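DNA ligase D 3'-phosphoesterase domain-containing protein (PDB 5DMP) probably trims 3' ends of broken DNA as a metal-dependent phosphoesterase of the archaeal non-homologous end-joining repair pathway. Local coordinates at residues I5-K10 with G56-E61; Q9-S14 with G72-W77; V76-T81 with D154-G159. All blocks are in the same frame, centred on the assembly; numbering follows the deposited sequence.

In the fold
The contacts gather around strands 5-12 and 72-84, antiparallel neighbours in one sheet. Contact 1 lays the turn 56-61 on strand 5-12, contact 2 pairs the two strands, and contact 3 brings the loop 154-159 onto the middle of strand 72-84. Contacts 1 and 2 start from the same stretch and share Q9 and K10; contact 1 closes before contact 3 opens, and contact 3 begins where contact 2 ends, at V76 and W77. Centres lie about 10 Å (1 and 2), 8 Å (1 and 3) and 12 Å (2 and 3) apart. E61 OE1 bonds both V76 N and S155 OG. One strand pair thus carries vanadate-pocket residues and, beyond them, a late loop.

Contact 1 (I5-K10 with G56-E61); sequences IYVIQK and GYATFE. With VN4 (oxido(dioxo)vanadium), chain J.
Behind the vanadate pocket, as a second-shell residue, Q9 reaches from strand 5-10 into the turn that carries the pocket residue Y57. With CG anti to the carbonyl carbon (chi1 -82°), the chain leaves beside the backbone N; the extended part beyond it brings the amide to the turn. There NE2 is spent twice as a donor. Q9 NE2 meets F60 O at 3.0 Å, on a lone pair in the carbonyl plane and close to the plane of its own amide, and Y57 O also at 3.0 Å, tilted from both planes. Y57 O is gripped a second time by F60 N, which arrives from the opposite face of the carbonyl and closes the turn. Q9 OE1 accepts from NE of the pocket residue R21 and lies 3.7 Å from Y57 CE2, the amide plane standing 73° from the ring. A glutamine suits this spot because one flat group both donates to the turn and accepts from the arginine.

Residues 56-58 belong to a 3-10 segment in the loop after strand 45-53, and this 3-10 turn rests on the strand face bearing I5, V7 and Q9. The small A58 lets the backbones come close: its CB touches I5 CG2 at 3.8 Å, while V7 CG2 packs 3.4 Å from A58 O, a buried carbonyl without a polar partner in the model. An alanine in place of Q9 would probably leave F60 O without this donor, Y57 O with F60 N but not the amide, and R21 NE without this acceptor, letting the turn shift. F60 CB covers one face of the Y57 ring, over its centre. Y57 OH donates to vanadate O2 at 2.7 Å, the oxygen lying near the ring plane at its edge.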
loop_
_atom_site.group_PDB
_atom_site.type_symbol
_atom_site.label_atom_id
_atom_site.label_comp_id
_atom_site.label_asym_id
_atom_site.label_seq_id
_atom_site.Cartn_x
_atom_site.Cartn_y
_atom_site.Cartn_z
ATOM N N ILE A 5 -4.769 8.305 6.543
ATOM C CA ILE A 5 -4.555 6.878 6.663
ATOM C C ILE A 5 -3.687 6.327 5.531
ATOM O O ILE A 5 -3.863 6.687 4.361
ATOM C CB ILE A 5 -5.933 6.175 6.628
ATOM C CG1 ILE A 5 -6.625 6.362 7.960
ATOM C CG2 ILE A 5 -5.879 4.647 6.371
ATOM C CD1 ILE A 5 -8.109 6.186 7.708
ATOM N N TYR A 6 -2.797 5.400 5.912
ATOM C CA TYR A 6 -2.092 4.446 4.992
ATOM C C TYR A 6 -2.529 3.068 5.501
ATOM O O TYR A 6 -2.592 2.810 6.752
ATOM C CB TYR A 6 -0.567 4.685 5.170
ATOM C CG TYR A 6 0.209 3.409 5.162
ATOM C CD1 TYR A 6 0.335 2.674 3.950
ATOM C CD2 TYR A 6 0.804 2.920 6.323
ATOM C CE1 TYR A 6 1.016 1.443 3.914
ATOM C CE2 TYR A 6 1.499 1.670 6.318
ATOM C CZ TYR A 6 1.613 0.952 5.113
ATOM O OH TYR A 6 2.311 -0.252 5.113
ATOM N N VAL A 7 -2.882 2.178 4.579
ATOM C CA VAL A 7 -3.180 0.787 4.960
ATOM C C VAL A 7 -2.737 -0.139 3.825
ATOM O O VAL A 7 -2.769 0.244 2.638
ATOM C CB VAL A 7 -4.722 0.636 5.229
ATOM C CG1 VAL A 7 -5.559 1.086 4.007
ATOM C CG2 VAL A 7 -5.068 -0.808 5.710
ATOM N N ILE A 8 -2.331 -1.353 4.180
ATOM C CA ILE A 8 -2.170 -2.409 3.213
ATOM C C ILE A 8 -3.013 -3.570 3.718
ATOM O O ILE A 8 -2.860 -4.031 4.897
ATOM C CB ILE A 8 -0.679 -2.898 3.125
ATOM C CG1 ILE A 8 0.173 -1.758 2.447
ATOM C CG2 ILE A 8 -0.659 -4.223 2.311
ATOM C CD1 ILE A 8 1.714 -2.006 2.320
ATOM N N GLN A 9 -3.855 -4.077 2.832
ATOM C CA GLN A 9 -4.591 -5.307 3.166
ATOM C C GLN A 9 -3.977 -6.436 2.353
ATOM O O GLN A 9 -3.669 -6.257 1.166
ATOM C CB GLN A 9 -6.055 -5.133 2.862
ATOM C CG GLN A 9 -6.755 -4.377 4.028
ATOM C CD GLN A 9 -7.932 -3.546 3.616
ATOM O OE1 GLN A 9 -7.907 -2.783 2.633
ATOM N NE2 GLN A 9 -9.003 -3.620 4.438
ATOM N N LYS A 10 -3.767 -7.573 3.009
ATOM C CA LYS A 10 -3.281 -8.778 2.301
ATOM C C LYS A 10 -4.548 -9.528 1.916
ATOM O O LYS A 10 -5.488 -9.732 2.743
ATOM C CB LYS A 10 -2.335 -9.597 3.215
ATOM C CG LYS A 10 -1.744 -10.833 2.498
ATOM C CD LYS A 10 -0.766 -11.533 3.463
ATOM C CE LYS A 10 -0.157 -12.808 2.811
ATOM N NZ LYS A 10 0.711 -13.443 3.853
ATOM N N GLY A 56 -13.597 4.107 5.961
ATOM C CA GLY A 56 -13.842 3.085 6.981
ATOM C C GLY A 56 -13.433 1.658 6.575
ATOM O O GLY A 56 -13.243 0.800 7.434
ATOM N N TYR A 57 -13.241 1.400 5.266
ATOM C CA TYR A 57 -12.688 0.111 4.814
ATOM C C TYR A 57 -11.264 -0.184 5.289
ATOM O O TYR A 57 -10.822 -1.352 5.288
ATOM C CB TYR A 57 -12.717 0.092 3.269
ATOM C CG TYR A 57 -12.696 -1.274 2.695
ATOM C CD1 TYR A 57 -13.856 -2.040 2.673
ATOM C CD2 TYR A 57 -11.516 -1.846 2.184
ATOM C CE1 TYR A 57 -13.864 -3.330 2.098
ATOM C CE2 TYR A 57 -11.501 -3.151 1.677
ATOM C CZ TYR A 57 -12.704 -3.870 1.614
ATOM O OH TYR A 57 -12.761 -5.112 1.073
ATOM N N ALA A 58 -10.543 0.840 5.733
ATOM C CA ALA A 58 -9.135 0.594 6.192
ATOM C C ALA A 58 -8.993 -0.471 7.300
ATOM O O ALA A 58 -7.961 -1.154 7.419
ATOM C CB ALA A 58 -8.523 1.898 6.663
ATOM N N THR A 59 -10.018 -0.637 8.143
ATOM C CA THR A 59 -9.914 -1.676 9.207
ATOM C C THR A 59 -10.796 -2.889 8.890
ATOM O O THR A 59 -11.030 -3.714 9.778
ATOM C CB THR A 59 -10.267 -1.086 10.606
ATOM O OG1 THR A 59 -11.579 -0.534 10.512
ATOM C CG2 THR A 59 -9.340 0.079 10.930
ATOM N N PHE A 60 -11.254 -3.048 7.637
ATOM C CA PHE A 60 -12.013 -4.240 7.294
ATOM C C PHE A 60 -11.085 -5.458 7.268
ATOM O O PHE A 60 -10.082 -5.452 6.512
ATOM C CB PHE A 60 -12.701 -4.128 5.900
ATOM C CG PHE A 60 -13.356 -5.399 5.499
ATOM C CD1 PHE A 60 -14.372 -5.953 6.316
ATOM C CD2 PHE A 60 -12.845 -6.177 4.469
ATOM C CE1 PHE A 60 -14.973 -7.164 5.988
ATOM C CE2 PHE A 60 -13.443 -7.381 4.154
ATOM C CZ PHE A 60 -14.498 -7.884 4.911
ATOM N N GLU A 61 -11.399 -6.488 8.077
ATOM C CA GLU A 61 -10.635 -7.739 8.061
ATOM C C GLU A 61 -11.681 -8.830 8.151
ATOM O O GLU A 61 -12.473 -8.767 9.091
ATOM C CB GLU A 61 -9.731 -7.773 9.320
ATOM C CG GLU A 61 -9.007 -9.094 9.472
ATOM C CD GLU A 61 -7.798 -8.944 10.385
ATOM O OE1 GLU A 61 -6.812 -8.303 9.960
ATOM O OE2 GLU A 61 -7.833 -9.503 11.533
HETATM V V VN4 J . -11.033 -4.870 -2.155
HETATM O O1 VN4 J . -12.849 -4.253 -2.218
HETATM O O2 VN4 J . -10.855 -6.019 -0.611
HETATM O O3 VN4 J . -9.760 -4.344 -3.461
#

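Contact 2 (Q9-S14 with G72-W77); sequences QKHDAS and GTVMVW. With VN4 (oxido(dioxo)vanadium), chain J.
K10 pairs with M75 and D12 with T73 as the hydrogen-bonded pairs of an antiparallel ladder, alternating with the non-hydrogen-bonded pairs Q9-V76 and H11-V74. In the backbone, K10 N to M75 O is 2.8 Å, and D12 N to T73 O is 2.9 Å. G72, next to the D12-T73 pair, sits so close to D12 O that a CB would clash with it, and the positive phi would press a CB against the preceding carbonyl.

The face bearing H11 and V74 lines the vanadate pocket. H11 ND1 is bonded to D19 OD2, which would help fix the ring's rotation; a magnesium ion lies about 3 Å from the side chain, and H11 CE1 comes within 3.0 Å of vanadate O2.

Of the apolar contacts, V74 CG2 lies over one face of the H11 imidazole, a CH-pi contact 3.8 Å from the ring centroid and 15° off the normal. V74 CG1 packs against Q9 CG. On the other face, K10 runs fully extended past W77, CB to CB at 3.7 Å, its aliphatic stem suiting the indole.

Water bridges complete the polar side. One joins D12 OD2 and T73 OG1; a second accepts from both K10 NZ and W77 NE1, at 3.0 Å each.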
loop_
_atom_site.group_PDB
_atom_site.type_symbol
_atom_site.label_atom_id
_atom_site.label_comp_id
_atom_site.label_asym_id
_atom_site.label_seq_id
_atom_site.Cartn_x
_atom_site.Cartn_y
_atom_site.Cartn_z
ATOM N N GLN A 9 -3.855 -4.077 2.832
ATOM C CA GLN A 9 -4.591 -5.307 3.166
ATOM C C GLN A 9 -3.977 -6.436 2.353
ATOM O O GLN A 9 -3.669 -6.257 1.166
ATOM C CB GLN A 9 -6.055 -5.133 2.862
ATOM C CG GLN A 9 -6.755 -4.377 4.028
ATOM C CD GLN A 9 -7.932 -3.546 3.616
ATOM O OE1 GLN A 9 -7.907 -2.783 2.633
ATOM N NE2 GLN A 9 -9.003 -3.620 4.438
ATOM N N LYS A 10 -3.767 -7.573 3.009
ATOM C CA LYS A 10 -3.281 -8.778 2.301
ATOM C C LYS A 10 -4.548 -9.528 1.916
ATOM O O LYS A 10 -5.488 -9.732 2.743
ATOM C CB LYS A 10 -2.335 -9.597 3.215
ATOM C CG LYS A 10 -1.744 -10.833 2.498
ATOM C CD LYS A 10 -0.766 -11.533 3.463
ATOM C CE LYS A 10 -0.157 -12.808 2.811
ATOM N NZ LYS A 10 0.711 -13.443 3.853
ATOM N N HIS A 11 -4.626 -9.944 0.638
ATOM C CA HIS A 11 -5.881 -10.308 0.106
ATOM C C HIS A 11 -5.730 -11.629 -0.618
ATOM O O HIS A 11 -5.039 -11.737 -1.648
ATOM C CB HIS A 11 -6.368 -9.220 -0.833
ATOM C CG HIS A 11 -7.821 -9.327 -1.144
ATOM N ND1 HIS A 11 -8.568 -8.252 -1.572
ATOM C CD2 HIS A 11 -8.665 -10.379 -1.082
ATOM C CE1 HIS A 11 -9.823 -8.640 -1.737
ATOM N NE2 HIS A 11 -9.901 -9.931 -1.462
ATOM N N ASP A 12 -6.330 -12.647 -0.058
ATOM C CA ASP A 12 -6.301 -13.954 -0.712
ATOM C C ASP A 12 -7.556 -14.070 -1.546
ATOM O O ASP A 12 -8.615 -14.419 -1.018
ATOM C CB ASP A 12 -6.245 -15.061 0.345
ATOM C CG ASP A 12 -5.825 -16.399 -0.226
ATOM O OD1 ASP A 12 -5.271 -16.449 -1.350
ATOM O OD2 ASP A 12 -6.025 -17.399 0.489
ATOM N N ALA A 13 -7.414 -13.722 -2.831
ATOM C CA ALA A 13 -8.483 -13.723 -3.837
ATOM C C ALA A 13 -8.222 -14.825 -4.877
ATOM O O ALA A 13 -7.812 -15.950 -4.518
ATOM C CB ALA A 13 -8.567 -12.354 -4.517
ATOM N N SER A 14 -8.466 -14.499 -6.153
ATOM C CA SER A 14 -8.077 -15.349 -7.281
ATOM C C SER A 14 -6.626 -15.805 -7.064
ATOM O O SER A 14 -6.330 -17.016 -6.920
ATOM C CB SER A 14 -8.169 -14.560 -8.589
ATOM O OG SER A 14 -9.109 -13.504 -8.500
ATOM N N GLY A 72 -12.948 -13.345 -1.358
ATOM C CA GLY A 72 -11.832 -14.007 -0.646
ATOM C C GLY A 72 -11.616 -13.458 0.772
ATOM O O GLY A 72 -12.558 -12.909 1.402
ATOM N N THR A 73 -10.406 -13.642 1.277
ATOM C CA THR A 73 -10.089 -13.310 2.684
ATOM C C THR A 73 -9.258 -12.057 2.666
ATOM O O THR A 73 -8.347 -11.953 1.890
ATOM C CB THR A 73 -9.249 -14.399 3.332
ATOM O OG1 THR A 73 -9.927 -15.640 3.155
ATOM C CG2 THR A 73 -9.150 -14.150 4.841
ATOM N N VAL A 74 -9.594 -11.119 3.547
ATOM C CA VAL A 74 -8.931 -9.834 3.617
ATOM C C VAL A 74 -8.356 -9.680 5.010
ATOM O O VAL A 74 -9.088 -9.802 6.014
ATOM C CB VAL A 74 -9.924 -8.690 3.387
ATOM C CG1 VAL A 74 -9.245 -7.318 3.506
ATOM C CG2 VAL A 74 -10.602 -8.886 2.013
ATOM N N MET A 75 -7.058 -9.425 5.058
ATOM C CA MET A 75 -6.346 -9.198 6.300
ATOM C C MET A 75 -5.845 -7.774 6.328
ATOM O O MET A 75 -5.321 -7.296 5.315
ATOM C CB MET A 75 -5.114 -10.130 6.339
ATOM C CG MET A 75 -4.106 -9.699 7.415
ATOM S SD MET A 75 -2.533 -10.600 7.326
ATOM C CE MET A 75 -3.090 -12.297 7.626
ATOM N N VAL A 76 -5.926 -7.092 7.466
ATOM C CA VAL A 76 -5.327 -5.768 7.566
ATOM C C VAL A 76 -3.889 -6.053 7.921
ATOM O O VAL A 76 -3.550 -6.417 9.053
ATOM C CB VAL A 76 -6.020 -4.844 8.617
ATOM C CG1 VAL A 76 -5.249 -3.522 8.695
ATOM C CG2 VAL A 76 -7.463 -4.580 8.111
ATOM N N TRP A 77 -3.043 -5.940 6.906
ATOM C CA TRP A 77 -1.673 -6.383 6.983
ATOM C C TRP A 77 -0.745 -5.309 7.572
ATOM O O TRP A 77 0.212 -5.640 8.268
ATOM C CB TRP A 77 -1.235 -6.936 5.572
ATOM C CG TRP A 77 0.188 -7.498 5.545
ATOM C CD1 TRP A 77 0.573 -8.825 5.730
ATOM C CD2 TRP A 77 1.415 -6.748 5.284
ATOM N NE1 TRP A 77 1.982 -8.922 5.566
ATOM C CE2 TRP A 77 2.502 -7.670 5.346
ATOM C CE3 TRP A 77 1.688 -5.388 5.039
ATOM C CZ2 TRP A 77 3.847 -7.262 5.137
ATOM C CZ3 TRP A 77 3.025 -4.964 4.821
ATOM C CH2 TRP A 77 4.092 -5.936 4.893
HETATM V V VN4 J . -11.033 -4.870 -2.155
HETATM O O1 VN4 J . -12.849 -4.253 -2.218
HETATM O O2 VN4 J . -10.855 -6.019 -0.611
HETATM O O3 VN4 J . -9.760 -4.344 -3.461
HETATM O O HOH W 1 2.928 -11.474 4.321
HETATM O O HOH W 2 -7.895 -17.417 2.813
#

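Contact 3 (V76-T81 with D154-G159); sequences VWDIGT and DSVLTG. With EDO (1,2-ethanediol), chain C; EDO (1,2-ethanediol), chain B.
V156 is the knob of this contact: its CG1 fits a hollow in strand 76-81 made by V76 O and CG1, the backbone at D78 and I79 CG2. With CG1 between backbone N and carbonyl carbon (chi1 77°), V156 CG1 lies 3.4 Å from V76 O, 3.7 Å from D78 CA and 3.8 Å from both V76 CG1 and I79 CG2; V156 and I79 cross at about a right angle. L157 lies against the V76 side chain, its CD1 3.7 Å from V76 CB, and its CD2 more loosely reaches I79 CG2. Branched valine and isoleucine give the strand a ribbed surface into which the loop's side chains fit.

The strand is not regular here: W77 and D78 both face I8, a classic beta bulge, and V76 O, just before it, is taken by V156 N at 3.0 Å, nearly along the C=O axis. D78 OD2 is bonded to Y6 OH, OD1 to K113 N. The loop takes its shape from an ST motif, in which S155 OG accepts from T158 N at 2.9 Å; serine's short side chain lets OG reach the N-H three residues on. E61 OE1 binds the same hydroxyl, bringing the turn 56-61 against the loop.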
loop_
_atom_site.group_PDB
_atom_site.type_symbol
_atom_site.label_atom_id
_atom_site.label_comp_id
_atom_site.label_asym_id
_atom_site.label_seq_id
_atom_site.Cartn_x
_atom_site.Cartn_y
_atom_site.Cartn_z
ATOM N N VAL A 76 -5.926 -7.092 7.466
ATOM C CA VAL A 76 -5.327 -5.768 7.566
ATOM C C VAL A 76 -3.889 -6.053 7.921
ATOM O O VAL A 76 -3.550 -6.417 9.053
ATOM C CB VAL A 76 -6.020 -4.844 8.617
ATOM C CG1 VAL A 76 -5.249 -3.522 8.695
ATOM C CG2 VAL A 76 -7.463 -4.580 8.111
ATOM N N TRP A 77 -3.043 -5.940 6.906
ATOM C CA TRP A 77 -1.673 -6.383 6.983
ATOM C C TRP A 77 -0.745 -5.309 7.572
ATOM O O TRP A 77 0.212 -5.640 8.268
ATOM C CB TRP A 77 -1.235 -6.936 5.572
ATOM C CG TRP A 77 0.188 -7.498 5.545
ATOM C CD1 TRP A 77 0.573 -8.825 5.730
ATOM C CD2 TRP A 77 1.415 -6.748 5.284
ATOM N NE1 TRP A 77 1.982 -8.922 5.566
ATOM C CE2 TRP A 77 2.502 -7.670 5.346
ATOM C CE3 TRP A 77 1.688 -5.388 5.039
ATOM C CZ2 TRP A 77 3.847 -7.262 5.137
ATOM C CZ3 TRP A 77 3.025 -4.964 4.821
ATOM C CH2 TRP A 77 4.092 -5.936 4.893
ATOM N N ASP A 78 -0.981 -4.002 7.298
ATOM C CA ASP A 78 -0.257 -2.959 7.975
ATOM C C ASP A 78 -1.167 -1.743 7.957
ATOM O O ASP A 78 -2.049 -1.647 7.093
ATOM C CB ASP A 78 1.051 -2.566 7.227
ATOM C CG ASP A 78 1.976 -1.731 8.083
ATOM O OD1 ASP A 78 1.789 -1.675 9.334
ATOM O OD2 ASP A 78 2.959 -1.066 7.578
ATOM N N ILE A 79 -1.031 -0.870 8.934
ATOM C CA ILE A 79 -1.897 0.319 8.973
ATOM C C ILE A 79 -1.134 1.421 9.744
ATOM O O ILE A 79 -0.225 1.172 10.573
ATOM C CB ILE A 79 -3.275 -0.011 9.629
ATOM C CG1 ILE A 79 -4.302 1.101 9.309
ATOM C CG2 ILE A 79 -3.059 -0.208 11.164
ATOM C CD1 ILE A 79 -5.753 0.663 9.565
ATOM N N GLY A 80 -1.445 2.662 9.437
ATOM C CA GLY A 80 -0.862 3.791 10.155
ATOM C C GLY A 80 -1.276 5.038 9.382
ATOM O O GLY A 80 -2.415 5.171 8.940
ATOM N N THR A 81 -0.340 5.946 9.250
ATOM C CA THR A 81 -0.582 7.207 8.579
ATOM C C THR A 81 0.594 7.443 7.631
ATOM O O THR A 81 1.484 6.565 7.525
ATOM C CB THR A 81 -0.643 8.386 9.622
ATOM O OG1 THR A 81 0.566 8.439 10.382
ATOM C CG2 THR A 81 -1.827 8.177 10.629
ATOM N N ASP A 154 1.278 -11.688 9.397
ATOM C CA ASP A 154 -0.026 -11.772 10.068
ATOM C C ASP A 154 -0.702 -10.408 10.304
ATOM O O ASP A 154 -0.084 -9.358 10.109
ATOM C CB ASP A 154 0.020 -12.636 11.371
ATOM C CG ASP A 154 0.544 -14.042 11.082
ATOM O OD1 ASP A 154 0.231 -14.568 9.971
ATOM O OD2 ASP A 154 1.346 -14.558 11.917
ATOM N N SER A 155 -1.953 -10.467 10.741
ATOM C CA SER A 155 -2.758 -9.216 10.902
ATOM C C SER A 155 -2.141 -8.284 11.916
ATOM O O SER A 155 -1.838 -8.671 13.058
ATOM C CB SER A 155 -4.223 -9.546 11.278
ATOM O OG SER A 155 -4.872 -8.401 11.729
ATOM N N VAL A 156 -2.003 -7.029 11.504
ATOM C CA VAL A 156 -1.553 -5.953 12.401
ATOM C C VAL A 156 -2.679 -5.637 13.393
ATOM O O VAL A 156 -2.417 -5.129 14.491
ATOM C CB VAL A 156 -1.091 -4.731 11.536
ATOM C CG1 VAL A 156 -2.242 -3.918 10.986
ATOM C CG2 VAL A 156 -0.132 -3.875 12.271
ATOM N N LEU A 157 -3.915 -5.936 13.029
ATOM C CA LEU A 157 -5.053 -5.599 13.951
ATOM C C LEU A 157 -5.290 -6.691 15.016
ATOM O O LEU A 157 -5.632 -6.383 16.171
ATOM C CB LEU A 157 -6.386 -5.420 13.182
ATOM C CG LEU A 157 -6.373 -4.092 12.358
ATOM C CD1 LEU A 157 -7.747 -3.887 11.745
ATOM C CD2 LEU A 157 -5.993 -2.871 13.150
ATOM N N THR A 158 -5.167 -7.947 14.610
ATOM C CA THR A 158 -5.557 -9.035 15.509
ATOM C C THR A 158 -4.471 -10.071 15.747
ATOM O O THR A 158 -4.638 -10.991 16.580
ATOM C CB THR A 158 -6.761 -9.799 14.940
ATOM O OG1 THR A 158 -6.414 -10.370 13.662
ATOM C CG2 THR A 158 -7.967 -8.902 14.762
ATOM N N GLY A 159 -3.390 -10.008 14.991
ATOM C CA GLY A 159 -2.337 -11.033 15.038
ATOM C C GLY A 159 -2.712 -12.344 14.360
ATOM O O GLY A 159 -1.885 -13.246 14.303
HETATM C C1 EDO C . 2.115 -8.372 12.778
HETATM O O1 EDO C . 2.066 -7.081 13.426
HETATM C C2 EDO C . 1.353 -9.367 13.639
HETATM O O2 EDO C . 0.689 -8.595 14.640
HETATM C C1 EDO B . -1.080 -18.325 6.938
HETATM O O1 EDO B . -2.474 -18.770 7.019
HETATM C C2 EDO B . -0.914 -16.962 6.266
HETATM O O2 EDO B . -1.237 -15.840 7.132
#